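Local coordinates for UTP--glucose-1-phosphate uridylyltransferase (Acinetobacter baumannii, PDB 6IKX), which catalyses the transfer of a uridylyl group from UTP to alpha-D-glucose 1-phosphate, giving UDP-alpha-D-glucose and diphosphate, at residues D131-D136 and F256-K261; Q157-A162 and Y249-Q254; Y171-V176 and A199-L204. The protein carries 1 engineered substitution. All coordinates share one frame; numbering follows the deposited sequence.

Contact 1 (D131-D136 and F256-K261)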
ATOM      1  N   ASP A 131     -19.313  -1.815  11.245  1.00 51.92           N
ATOM      2  CA  ASP A 131     -19.625  -0.397  11.568  1.00 56.64           C
ATOM      3  C   ASP A 131     -20.466  -0.374  12.853  1.00 54.14           C
ATOM      4  O   ASP A 131     -20.544   0.678  13.469  1.00 55.24           O
ATOM      5  CB  ASP A 131     -20.210   0.326  10.348  1.00 62.16           C
ATOM      6  CG  ASP A 131     -21.088  -0.541   9.451  1.00 83.03           C
ATOM      7  OD1 ASP A 131     -20.685  -1.714   9.141  1.00 76.42           O
ATOM      8  OD2 ASP A 131     -22.172  -0.049   9.063  1.00 93.80           O
ATOM      9  N   VAL A 132     -21.010  -1.513  13.297  1.00 50.41           N
ATOM     10  CA  VAL A 132     -21.768  -1.609  14.579  1.00 49.55           C
ATOM     11  C   VAL A 132     -20.945  -2.357  15.627  1.00 47.71           C
ATOM     12  O   VAL A 132     -20.572  -3.510  15.352  1.00 53.61           O
ATOM     13  CB  VAL A 132     -23.145  -2.265  14.391  1.00 57.12           C
ATOM     14  CG1 VAL A 132     -24.024  -2.074  15.631  1.00 56.26           C
ATOM     15  CG2 VAL A 132     -23.821  -1.711  13.145  1.00 58.60           C
ATOM     16  N   LEU A 133     -20.680  -1.688  16.760  1.00 40.92           N
ATOM     17  CA  LEU A 133     -20.081  -2.238  17.996  1.00 44.69           C
ATOM     18  C   LEU A 133     -21.221  -2.662  18.907  1.00 46.73           C
ATOM     19  O   LEU A 133     -22.193  -1.932  18.913  1.00 54.59           O
ATOM     20  CB  LEU A 133     -19.252  -1.146  18.671  1.00 49.73           C
ATOM     21  CG  LEU A 133     -18.039  -0.639  17.888  1.00 50.50           C
ATOM     22  CD1 LEU A 133     -17.008  -0.081  18.839  1.00 52.76           C
ATOM     23  CD2 LEU A 133     -17.408  -1.723  17.024  1.00 53.51           C
ATOM     24  N   VAL A 134     -21.134  -3.832  19.547  1.00 53.92           N
ATOM     25  CA  VAL A 134     -22.057  -4.254  20.645  1.00 50.71           C
ATOM     26  C   VAL A 134     -21.248  -4.342  21.938  1.00 49.72           C
ATOM     27  O   VAL A 134     -20.224  -4.975  21.918  1.00 49.60           O
ATOM     28  CB  VAL A 134     -22.787  -5.572  20.333  1.00 52.76           C
ATOM     29  CG2 VAL A 134     -23.237  -5.567  18.890  1.00 55.23           C
ATOM     30  N   LYS A 135     -21.692  -3.658  22.993  1.00 56.36           N
ATOM     31  CA  LYS A 135     -21.130  -3.712  24.361  1.00 55.89           C
ATOM     32  C   LYS A 135     -22.031  -4.637  25.172  1.00 57.20           C
ATOM     33  O   LYS A 135     -23.246  -4.533  24.989  1.00 56.64           O
ATOM     34  CB  LYS A 135     -21.067  -2.309  24.963  1.00 53.91           C
ATOM     35  CG  LYS A 135     -20.145  -2.202  26.165  1.00 63.56           C
ATOM     36  CD  LYS A 135     -19.404  -0.887  26.265  1.00 63.73           C
ATOM     37  CE  LYS A 135     -20.277   0.246  26.746  1.00 68.19           C
ATOM     38  NZ  LYS A 135     -20.932  -0.096  28.032  1.00 67.79           N
ATOM     39  N   ASP A 136     -21.466  -5.534  25.983  1.00 62.48           N
ATOM     40  CA  ASP A 136     -22.220  -6.701  26.506  1.00 65.87           C
ATOM     41  C   ASP A 136     -22.756  -6.393  27.908  1.00 75.53           C
ATOM     42  O   ASP A 136     -24.004  -6.509  28.096  1.00 85.41           O
ATOM     43  CB  ASP A 136     -21.386  -7.980  26.468  1.00 71.50           C
ATOM     44  CG  ASP A 136     -21.927  -9.111  27.345  1.00 73.46           C
ATOM     45  OD1 ASP A 136     -23.142  -9.095  27.641  1.00 63.87           O
ATOM     46  OD2 ASP A 136     -21.125  -9.999  27.737  1.00 75.07           O
ATOM     47  N   PHE A 256     -23.559   0.573  19.028  1.00 49.85           N
ATOM     48  CA  PHE A 256     -23.020   1.905  18.662  1.00 45.29           C
ATOM     49  C   PHE A 256     -22.738   1.896  17.178  1.00 47.55           C
ATOM     50  O   PHE A 256     -22.003   1.005  16.708  1.00 49.92           O
ATOM     51  CB  PHE A 256     -21.738   2.239  19.415  1.00 46.08           C
ATOM     52  CG  PHE A 256     -21.859   2.137  20.911  1.00 47.87           C
ATOM     53  CD1 PHE A 256     -21.700   0.925  21.551  1.00 55.48           C
ATOM     54  CD2 PHE A 256     -22.148   3.252  21.677  1.00 50.84           C
ATOM     55  CE1 PHE A 256     -21.834   0.831  22.928  1.00 55.43           C
ATOM     56  CE2 PHE A 256     -22.265   3.165  23.052  1.00 52.99           C
ATOM     57  CZ  PHE A 256     -22.130   1.946  23.675  1.00 54.56           C
ATOM     58  N   ASP A 257     -23.365   2.826  16.465  1.00 49.38           N
ATOM     59  CA  ASP A 257     -23.211   2.928  14.998  1.00 54.43           C
ATOM     60  C   ASP A 257     -22.046   3.888  14.744  1.00 61.20           C
ATOM     61  O   ASP A 257     -22.284   5.102  14.868  1.00 58.92           O
ATOM     62  CB  ASP A 257     -24.527   3.330  14.330  1.00 52.93           C
ATOM     63  CG  ASP A 257     -24.368   3.499  12.831  1.00 54.60           C
ATOM     64  OD1 ASP A 257     -23.581   2.748  12.236  1.00 61.12           O
ATOM     65  OD2 ASP A 257     -24.993   4.407  12.278  1.00 82.31           O
ATOM     66  N   CYS A 258     -20.849   3.345  14.451  1.00 57.28           N
ATOM     67  CA  CYS A 258     -19.599   4.105  14.190  1.00 61.79           C
ATOM     68  C   CYS A 258     -19.612   4.655  12.766  1.00 75.97           C
ATOM     69  O   CYS A 258     -19.097   5.770  12.566  1.00 91.70           O
ATOM     70  CB  CYS A 258     -18.373   3.261  14.487  1.00 55.65           C
ATOM     71  SG  CYS A 258     -18.341   2.840  16.246  1.00 56.80           S
ATOM     72  N   GLY A 259     -20.260   3.957  11.837  1.00 79.46           N
ATOM     73  CA  GLY A 259     -20.520   4.476  10.482  1.00 83.50           C
ATOM     74  C   GLY A 259     -21.062   5.898  10.503  1.00 84.76           C
ATOM     75  O   GLY A 259     -20.986   6.550   9.447  1.00 94.35           O
ATOM     76  N   SER A 260     -21.604   6.364  11.641  1.00 82.74           N
ATOM     77  CA  SER A 260     -22.226   7.709  11.805  1.00 78.14           C
ATOM     78  C   SER A 260     -21.530   8.517  12.927  1.00 90.90           C
ATOM     79  O   SER A 260     -21.697   8.153  14.128  1.00 80.20           O
ATOM     80  CB  SER A 260     -23.692   7.572  12.067  1.00 65.53           C
ATOM     81  OG  SER A 260     -23.967   7.827  13.435  1.00 64.63           O
ATOM     82  N   LYS A 261     -20.832   9.604  12.548  1.00 78.89           N
ATOM     83  CA  LYS A 261     -19.992  10.501  13.405  1.00 77.82           C
ATOM     84  C   LYS A 261     -20.535  10.672  14.845  1.00 66.45           C
ATOM     85  O   LYS A 261     -19.715  10.677  15.790  1.00 59.95           O
ATOM     86  CB  LYS A 261     -19.806  11.854  12.701  1.00 79.14           C
ATOM     87  CG  LYS A 261     -18.976  11.802  11.419  1.00 79.98           C
ATOM     88  CD  LYS A 261     -18.832  13.125  10.680  1.00 79.97           C
ATOM     89  CE  LYS A 261     -18.065  12.989   9.372  1.00 85.78           C
ATOM     90  NZ  LYS A 261     -17.784  14.301   8.726  1.00 78.30           N
TER

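Contact 2 (Q157-A162 and Y249-Q254)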
ATOM      1  N   GLN A 157     -31.060 -16.675  12.666  1.00 36.42           N
ATOM      2  CA  GLN A 157     -31.172 -15.627  13.703  1.00 44.48           C
ATOM      3  C   GLN A 157     -30.820 -14.283  13.058  1.00 43.03           C
ATOM      4  O   GLN A 157     -29.808 -14.199  12.298  1.00 46.96           O
ATOM      5  CB  GLN A 157     -30.281 -15.981  14.900  1.00 44.35           C
ATOM      6  CG  GLN A 157     -30.562 -17.363  15.505  1.00 45.19           C
ATOM      7  CD  GLN A 157     -31.907 -17.482  16.201  1.00 52.08           C
ATOM      8  OE1 GLN A 157     -32.268 -16.672  17.073  1.00 46.87           O
ATOM      9  NE2 GLN A 157     -32.677 -18.497  15.807  1.00 48.39           N
ATOM     10  N   ILE A 158     -31.675 -13.297  13.301  1.00 44.32           N
ATOM     11  CA  ILE A 158     -31.445 -11.858  12.991  1.00 43.84           C
ATOM     12  C   ILE A 158     -31.435 -11.107  14.326  1.00 45.89           C
ATOM     13  O   ILE A 158     -32.461 -11.086  15.038  1.00 41.75           O
ATOM     14  CB  ILE A 158     -32.491 -11.324  12.002  1.00 40.45           C
ATOM     15  CG1 ILE A 158     -32.223 -11.768  10.565  1.00 49.22           C
ATOM     16  CG2 ILE A 158     -32.573  -9.820  12.065  1.00 45.94           C
ATOM     17  CD1 ILE A 158     -32.439 -13.224  10.286  1.00 51.38           C
ATOM     18  N   MET A 159     -30.291 -10.548  14.703  1.00 44.54           N
ATOM     19  CA  MET A 159     -30.214  -9.760  15.960  1.00 43.42           C
ATOM     20  C   MET A 159     -30.999  -8.451  15.754  1.00 43.79           C
ATOM     21  O   MET A 159     -30.871  -7.845  14.667  1.00 39.98           O
ATOM     22  CB  MET A 159     -28.762  -9.496  16.375  1.00 44.82           C
ATOM     23  CG  MET A 159     -28.645  -8.822  17.747  1.00 49.96           C
ATOM     24  SD  MET A 159     -26.970  -8.586  18.372  1.00 49.72           S
ATOM     25  CE  MET A 159     -26.337 -10.258  18.264  1.00 52.51           C
ATOM     26  N   VAL A 160     -31.823  -8.085  16.742  1.00 42.79           N
ATOM     27  CA  VAL A 160     -32.670  -6.854  16.753  1.00 43.87           C
ATOM     28  C   VAL A 160     -32.566  -6.179  18.121  1.00 44.17           C
ATOM     29  O   VAL A 160     -32.153  -6.834  19.098  1.00 44.05           O
ATOM     30  CB  VAL A 160     -34.145  -7.147  16.419  1.00 42.79           C
ATOM     31  CG1 VAL A 160     -34.297  -7.764  15.042  1.00 49.20           C
ATOM     32  CG2 VAL A 160     -34.833  -8.022  17.461  1.00 45.45           C
ATOM     33  N   GLU A 161     -32.950  -4.911  18.199  1.00 51.53           N
ATOM     34  CA  GLU A 161     -32.927  -4.160  19.480  1.00 53.06           C
ATOM     35  C   GLU A 161     -34.065  -3.137  19.486  1.00 55.33           C
ATOM     36  O   GLU A 161     -34.248  -2.446  18.462  1.00 68.05           O
ATOM     37  CB  GLU A 161     -31.527  -3.588  19.669  1.00 52.03           C
ATOM     38  CG  GLU A 161     -31.447  -2.097  19.676  1.00 52.63           C
ATOM     39  CD  GLU A 161     -30.034  -1.617  19.896  1.00 53.43           C
ATOM     40  OE1 GLU A 161     -29.554  -1.625  21.064  1.00 59.87           O
ATOM     41  OE2 GLU A 161     -29.409  -1.287  18.886  1.00 61.98           O
ATOM     42  N   ALA A 162     -34.832  -3.100  20.578  1.00 58.02           N
ATOM     43  CA  ALA A 162     -35.900  -2.104  20.832  1.00 60.38           C
ATOM     44  C   ALA A 162     -35.323  -0.692  20.633  1.00 63.83           C
ATOM     45  O   ALA A 162     -34.259  -0.405  21.222  1.00 59.02           O
ATOM     46  CB  ALA A 162     -36.431  -2.291  22.235  1.00 57.66           C
ATOM     47  N   TYR A 249     -33.808 -12.468  17.284  1.00 51.58           N
ATOM     48  CA  TYR A 249     -33.118 -12.590  18.584  1.00 51.13           C
ATOM     49  C   TYR A 249     -32.901 -11.170  19.097  1.00 54.27           C
ATOM     50  O   TYR A 249     -32.209 -10.392  18.416  1.00 50.27           O
ATOM     51  CB  TYR A 249     -31.772 -13.331  18.465  1.00 49.85           C
ATOM     52  CG  TYR A 249     -30.928 -13.126  19.696  1.00 49.89           C
ATOM     53  CD1 TYR A 249     -31.140 -13.861  20.848  1.00 44.35           C
ATOM     54  CD2 TYR A 249     -30.034 -12.070  19.756  1.00 50.73           C
ATOM     55  CE1 TYR A 249     -30.420 -13.604  22.003  1.00 54.54           C
ATOM     56  CE2 TYR A 249     -29.340 -11.773  20.911  1.00 48.57           C
ATOM     57  CZ  TYR A 249     -29.522 -12.548  22.035  1.00 54.62           C
ATOM     58  OH  TYR A 249     -28.799 -12.244  23.144  1.00 52.90           O
ATOM     59  N   ARG A 250     -33.458 -10.860  20.263  1.00 51.46           N
ATOM     60  CA  ARG A 250     -33.410  -9.504  20.844  1.00 51.14           C
ATOM     61  C   ARG A 250     -32.242  -9.425  21.817  1.00 53.95           C
ATOM     62  O   ARG A 250     -32.254 -10.126  22.851  1.00 50.68           O
ATOM     63  CB  ARG A 250     -34.705  -9.134  21.573  1.00 58.68           C
ATOM     64  CG  ARG A 250     -34.748  -7.706  22.110  1.00 52.82           C
ATOM     65  CD  ARG A 250     -35.949  -7.569  23.015  1.00 62.54           C
ATOM     66  NE  ARG A 250     -36.153  -6.254  23.619  1.00 71.42           N
ATOM     67  CZ  ARG A 250     -37.175  -5.967  24.420  1.00 65.17           C
ATOM     68  NH1 ARG A 250     -38.064  -6.898  24.719  1.00 71.42           N
ATOM     69  NH2 ARG A 250     -37.310  -4.762  24.930  1.00 66.84           N
ATOM     70  N   MET A 251     -31.328  -8.526  21.490  1.00 53.38           N
ATOM     71  CA  MET A 251     -30.143  -8.170  22.278  1.00 53.84           C
ATOM     72  C   MET A 251     -30.507  -8.006  23.750  1.00 53.40           C
ATOM     73  O   MET A 251     -31.590  -7.486  24.064  1.00 43.00           O
ATOM     74  CB  MET A 251     -29.608  -6.821  21.813  1.00 58.46           C
ATOM     75  CG  MET A 251     -28.913  -6.888  20.507  1.00 63.13           C
ATOM     76  SD  MET A 251     -28.315  -5.268  20.103  1.00 56.85           S
ATOM     77  CE  MET A 251     -27.023  -5.032  21.324  1.00 59.59           C
ATOM     78  N   GLN A 252     -29.528  -8.301  24.591  1.00 53.67           N
ATOM     79  CA  GLN A 252     -29.510  -7.914  26.018  1.00 58.98           C
ATOM     80  C   GLN A 252     -28.527  -6.738  26.175  1.00 54.64           C
ATOM     81  O   GLN A 252     -28.646  -6.041  27.171  1.00 59.30           O
ATOM     82  CB  GLN A 252     -29.287  -9.216  26.811  1.00 64.24           C
ATOM     83  CG  GLN A 252     -28.369  -9.118  28.009  1.00 70.06           C
ATOM     84  CD  GLN A 252     -26.949  -9.130  27.540  1.00 66.91           C
ATOM     85  OE1 GLN A 252     -26.606  -9.879  26.627  1.00 71.07           O
ATOM     86  NE2 GLN A 252     -26.143  -8.276  28.149  1.00 69.97           N
ATOM     87  N   GLY A 253     -27.644  -6.490  25.196  1.00 53.67           N
ATOM     88  CA  GLY A 253     -26.515  -5.536  25.295  1.00 54.30           C
ATOM     89  C   GLY A 253     -26.855  -4.219  24.605  1.00 53.78           C
ATOM     90  O   GLY A 253     -28.033  -3.952  24.433  1.00 54.27           O
ATOM     91  N   GLN A 254     -25.858  -3.449  24.179  1.00 53.22           N
ATOM     92  CA  GLN A 254     -26.025  -2.067  23.648  1.00 54.88           C
ATOM     93  C   GLN A 254     -25.229  -1.922  22.341  1.00 48.23           C
ATOM     94  O   GLN A 254     -24.090  -2.437  22.293  1.00 48.87           O
ATOM     95  CB  GLN A 254     -25.554  -1.070  24.705  1.00 56.07           C
ATOM     96  CG  GLN A 254     -26.053   0.345  24.457  1.00 61.68           C
ATOM     97  CD  GLN A 254     -25.632   1.359  25.498  1.00 64.84           C
ATOM     98  OE1 GLN A 254     -26.143   2.483  25.519  1.00 73.18           O
ATOM     99  NE2 GLN A 254     -24.689   0.984  26.356  1.00 61.32           N
TER

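Contact 3 (Y171-V176 and A199-L204)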
ATOM      1  N   TYR A 171     -34.731   2.755  10.616  1.00 64.19           N
ATOM      2  CA  TYR A 171     -34.203   1.381  10.771  1.00 58.57           C
ATOM      3  C   TYR A 171     -34.887   0.441   9.787  1.00 56.46           C
ATOM      4  O   TYR A 171     -36.003   0.749   9.346  1.00 62.51           O
ATOM      5  CB  TYR A 171     -34.375   0.929  12.223  1.00 56.97           C
ATOM      6  CG  TYR A 171     -33.666   1.787  13.240  1.00 50.03           C
ATOM      7  CD1 TYR A 171     -32.306   1.667  13.466  1.00 53.85           C
ATOM      8  CD2 TYR A 171     -34.360   2.728  13.976  1.00 52.88           C
ATOM      9  CE1 TYR A 171     -31.653   2.452  14.405  1.00 53.83           C
ATOM     10  CE2 TYR A 171     -33.725   3.538  14.902  1.00 59.90           C
ATOM     11  CZ  TYR A 171     -32.366   3.394  15.123  1.00 60.65           C
ATOM     12  OH  TYR A 171     -31.756   4.194  16.046  1.00 68.33           O
ATOM     13  N   GLY A 172     -34.193  -0.636   9.406  1.00 53.32           N
ATOM     14  CA  GLY A 172     -34.844  -1.912   9.055  1.00 54.32           C
ATOM     15  C   GLY A 172     -35.548  -2.431  10.296  1.00 49.64           C
ATOM     16  O   GLY A 172     -34.894  -2.410  11.358  1.00 51.77           O
ATOM     17  N   ILE A 173     -36.839  -2.776  10.204  1.00 52.45           N
ATOM     18  CA  ILE A 173     -37.691  -3.200  11.362  1.00 51.02           C
ATOM     19  C   ILE A 173     -38.279  -4.587  11.074  1.00 49.16           C
ATOM     20  O   ILE A 173     -38.825  -4.771   9.975  1.00 43.34           O
ATOM     21  CB  ILE A 173     -38.805  -2.170  11.616  1.00 45.59           C
ATOM     22  CG1 ILE A 173     -38.243  -0.841  12.121  1.00 49.85           C
ATOM     23  CG2 ILE A 173     -39.855  -2.740  12.566  1.00 48.71           C
ATOM     24  CD1 ILE A 173     -38.216  -0.679  13.645  1.00 50.71           C
ATOM     25  N   VAL A 174     -38.243  -5.510  12.038  1.00 50.96           N
ATOM     26  CA  VAL A 174     -38.748  -6.896  11.798  1.00 51.57           C
ATOM     27  C   VAL A 174     -40.257  -6.951  12.059  1.00 52.77           C
ATOM     28  O   VAL A 174     -40.772  -6.268  12.951  1.00 56.83           O
ATOM     29  CB  VAL A 174     -37.994  -7.960  12.611  1.00 48.75           C
ATOM     30  CG1 VAL A 174     -36.575  -8.103  12.102  1.00 53.89           C
ATOM     31  CG2 VAL A 174     -38.020  -7.702  14.111  1.00 48.26           C
ATOM     32  N   ASP A 175     -40.912  -7.766  11.251  1.00 58.55           N
ATOM     33  CA  ASP A 175     -42.287  -8.291  11.416  1.00 58.56           C
ATOM     34  C   ASP A 175     -42.277  -9.463  12.413  1.00 54.56           C
ATOM     35  O   ASP A 175     -41.883 -10.571  12.037  1.00 61.18           O
ATOM     36  CB  ASP A 175     -42.776  -8.715  10.026  1.00 64.29           C
ATOM     37  CG  ASP A 175     -44.264  -8.947   9.920  1.00 68.90           C
ATOM     38  OD1 ASP A 175     -44.965  -8.348  10.724  1.00 55.77           O
ATOM     39  OD2 ASP A 175     -44.690  -9.724   9.017  1.00 80.57           O
ATOM     40  N   VAL A 176     -42.720  -9.253  13.644  1.00 51.30           N
ATOM     41  CA  VAL A 176     -42.993 -10.359  14.602  1.00 57.14           C
ATOM     42  C   VAL A 176     -44.411 -10.200  15.171  1.00 62.23           C
ATOM     43  O   VAL A 176     -44.937  -9.113  15.085  1.00 66.00           O
ATOM     44  CB  VAL A 176     -41.899 -10.397  15.681  1.00 57.89           C
ATOM     45  CG1 VAL A 176     -40.588 -10.842  15.055  1.00 64.74           C
ATOM     46  CG2 VAL A 176     -41.729  -9.075  16.400  1.00 55.74           C
ATOM     47  N   ALA A 199     -46.576   3.416  11.144  1.00 76.43           N
ATOM     48  CA  ALA A 199     -46.963   2.111  10.540  1.00 75.20           C
ATOM     49  C   ALA A 199     -45.819   1.081  10.577  1.00 72.49           C
ATOM     50  O   ALA A 199     -45.604   0.393   9.554  1.00 67.29           O
ATOM     51  CB  ALA A 199     -47.454   2.349   9.127  1.00 69.72           C
ATOM     52  N   ALA A 200     -45.160   0.920  11.730  1.00 73.72           N
ATOM     53  CA  ALA A 200     -44.052  -0.047  11.946  1.00 78.60           C
ATOM     54  C   ALA A 200     -44.604  -1.358  12.503  1.00 70.34           C
ATOM     55  O   ALA A 200     -45.382  -1.351  13.457  1.00 57.13           O
ATOM     56  CB  ALA A 200     -42.994   0.525  12.865  1.00 79.17           C
ATOM     57  N   PRO A 201     -44.223  -2.517  11.917  1.00 65.25           N
ATOM     58  CA  PRO A 201     -44.684  -3.821  12.397  1.00 62.14           C
ATOM     59  C   PRO A 201     -44.286  -4.150  13.837  1.00 58.69           C
ATOM     60  O   PRO A 201     -44.916  -5.009  14.383  1.00 60.50           O
ATOM     61  CB  PRO A 201     -44.019  -4.873  11.506  1.00 61.59           C
ATOM     62  CG  PRO A 201     -43.186  -4.103  10.489  1.00 67.16           C
ATOM     63  CD  PRO A 201     -43.415  -2.620  10.698  1.00 65.00           C
ATOM     64  N   SER A 202     -43.244  -3.489  14.353  1.00 56.09           N
ATOM     65  CA  SER A 202     -42.723  -3.588  15.740  1.00 56.00           C
ATOM     66  C   SER A 202     -41.802  -2.390  16.017  1.00 60.12           C
ATOM     67  O   SER A 202     -41.646  -1.539  15.118  1.00 51.49           O
ATOM     68  CB  SER A 202     -41.994  -4.888  15.945  1.00 60.29           C
ATOM     69  OG  SER A 202     -40.689  -4.841  15.391  1.00 57.31           O
ATOM     70  N   ASN A 203     -41.174  -2.343  17.197  1.00 58.56           N
ATOM     71  CA  ASN A 203     -40.109  -1.352  17.507  1.00 57.60           C
ATOM     72  C   ASN A 203     -38.735  -2.048  17.524  1.00 53.18           C
ATOM     73  O   ASN A 203     -37.794  -1.503  18.156  1.00 52.03           O
ATOM     74  CB  ASN A 203     -40.393  -0.647  18.831  1.00 58.33           C
ATOM     75  CG  ASN A 203     -40.224  -1.585  20.000  1.00 58.01           C
ATOM     76  OD1 ASN A 203     -40.251  -2.801  19.826  1.00 64.65           O
ATOM     77  ND2 ASN A 203     -40.028  -1.031  21.179  1.00 50.35           N
ATOM     78  N   LEU A 204     -38.619  -3.194  16.842  1.00 55.56           N
ATOM     79  CA  LEU A 204     -37.427  -4.091  16.865  1.00 54.53           C
ATOM     80  C   LEU A 204     -36.576  -3.863  15.597  1.00 55.44           C
ATOM     81  O   LEU A 204     -37.020  -4.273  14.485  1.00 43.55           O
ATOM     82  CB  LEU A 204     -37.877  -5.558  17.011  1.00 57.56           C
ATOM     83  CG  LEU A 204     -38.558  -5.951  18.338  1.00 60.70           C
ATOM     84  CD1 LEU A 204     -38.690  -7.463  18.462  1.00 63.13           C
ATOM     85  CD2 LEU A 204     -37.828  -5.416  19.568  1.00 58.27           C
TER

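Contact 1 (D131-D136 and F256-K261)
Leu133 and Phe256 form an antiparallel hydrogen-bonded pair, Leu133 N giving to Phe256 O over 3.0 Å and Phe256 N to Leu133 O over 2.9 Å, while the neighbouring Val132 and Asp257 make the non-hydrogen-bonded pair of this short two-stranded ribbon. Beyond it the second strand turns, and Cys258 N meets Asp131 O at 2.9 Å, the donor lying almost in line with the carbonyl bond (C=O...N angle 170°). Val132 CA adds a CA-H...O contact of 3.4 Å to Phe256 O, which therefore takes two donors from consecutive residues.

On the face of Leu133 and Phe256 the side chains are mostly apolar. Phe256 turns the edge of its ring to the other strand: CE1 lies 3.8 Å from Lys135 CB, which sits in the ring plane. The bent lysine chain then brings CE to within 4.0 Å of Phe256 CZ, and its NZ ends in a salt bridge with Glu274. Leu133 CG rests against Cys258 SG at 3.9 Å. Asp257 lies on the face of Val132, and the carboxylate of Asp131, just before the strand, comes near it, with Asp131 OD2 4.5 Å from Asp257 OD1. Both make long, weak ion pairs with Arg15. Asp131 and Arg15 both belong to the nucleotide site, Asp131 contacting UTP and UDP-glucose in structures of this enzyme with ligand.

The face of Leu133 and Phe256 packs on two helices: Phe256 on Lys266 and Ala267 of helix 261-273, where its ring also meets His270 and Tyr271, and Leu133 on Tyr271 and on Tyr38 and Val39 of helix 35-44.

Contact 2 (Q157-A162 and Y249-Q254)
Met159 CG stands anti to its backbone N (chi1 -174°) and Met251 CG beside its own N (chi1 -74°), and the two carbons approach to 3.4 Å, tighter than usual van der Waals contact. The contact joins neighbouring parallel strands, 156-162 and 246-250, in the mixed sheet of the GT-A nucleotidyltransferase fold. The two methionine chains cross at about a right angle, with Met159 SD 3.3 Å from Met251 CG. Glu161 CB lies 3.7 Å from Met251 SD, and Glu161 OE2 is hydrogen-bonded to Thr255 OG1.

Tyr249 lies on the same face as Met159 and offers the rim of its ring, with CD2 4.1 Å from Met159 CG; its hydroxyl bonds to Asp142 OD1. Gln157 OE1 approaches Tyr249 CB while bonded to Ser185 OG, and its NE2 reaches Ala155 O and Glu247 OE1. On the face of Val160 and Arg250, the extended arginine chain carries NH2 to Ala162 CB, with NH1 hydrogen-bonded to Pro180 O.

The backbone ladder runs from Tyr249 N to Ile158 O, through Val160 N to Tyr249 O, and finishes with Met251 N bonded to Val160 O at 3.0 Å.

Contact 3 (Y171-V176 and A199-L204)
Ser202 OG donates to Val174 O at 2.8 Å, in the plane of that carbonyl, and accepts from Leu204 N at 3.0 Å, closing an ST turn just before strand 204-207. The hydroxyl, placed between the backbone N and carbonyl carbon of its own residue (chi1 79°), thus links the turn to strand 172-175. The second hydrogen bond across the contact joins main chains: Val174 N gives to Leu204 O at 3.0 Å, with an N-H...O angle of 163°. Val174 is therefore held through both its N and its O, by two different residues of 199-204. Leu204 O also receives a CA-H...O contact from Ile173.

Among the apolar contacts, Ile173 points its CB toward 199-204, and CG2 lies 4.0 Å from Pro201 CD. Val174 CG2 lies 3.6 Å from Leu204 CB, and Val176 CG2 meets Leu204 CD1 with the two side chains at about a right angle. Val174 and Leu204 both rest on Val160 of strand 156-162, so the packing continues onto the main sheet. Separately, the Ile173 CG2 methyl sits against a carbonyl oxygen, Ser202 O, at 3.3 Å.

Strand 172-175 pairs with strand 190-193 in a two-stranded antiparallel ribbon. Gly172 and, across the ribbon, Glu193 contact UDP-glucose in structures with the sugar nucleotide, as does Val206, against which Val174 packs. The contact thus joins a strand that carries a residue of the sugar-nucleotide site to the loop leading into strand 204-207.

The side chains of Asp175 and Pro201 cross at about a right angle, Pro201 CB lying 3.7 Å from Asp175 OD1.

In the fold
From the N terminus, the chain first reaches 131-136, whose partner 256-261 comes 120 residues later, so contact 1 closes the longest loop. Contact 2 is nested within it, opening at 157-162 and closing at 249-254, and contact 3, between 171-176 and 199-204, is nested within contact 2; none of the loops cross. Contacts 1 and 2 touch where strand 246-250 leads into strand 254-257: Lys135 N is probably bonded to Gln254 O, and Asp136 OD1 to Gln252 NE2. Contacts 2 and 3 meet through packing of Ala162 on Leu204 and Asn203. Contact 1 thus pairs 132-135 with the continuation of a main-sheet strand, and contact 3 ties the 172-175 ribbon to that sheet; contacts 1 and 3 do not touch.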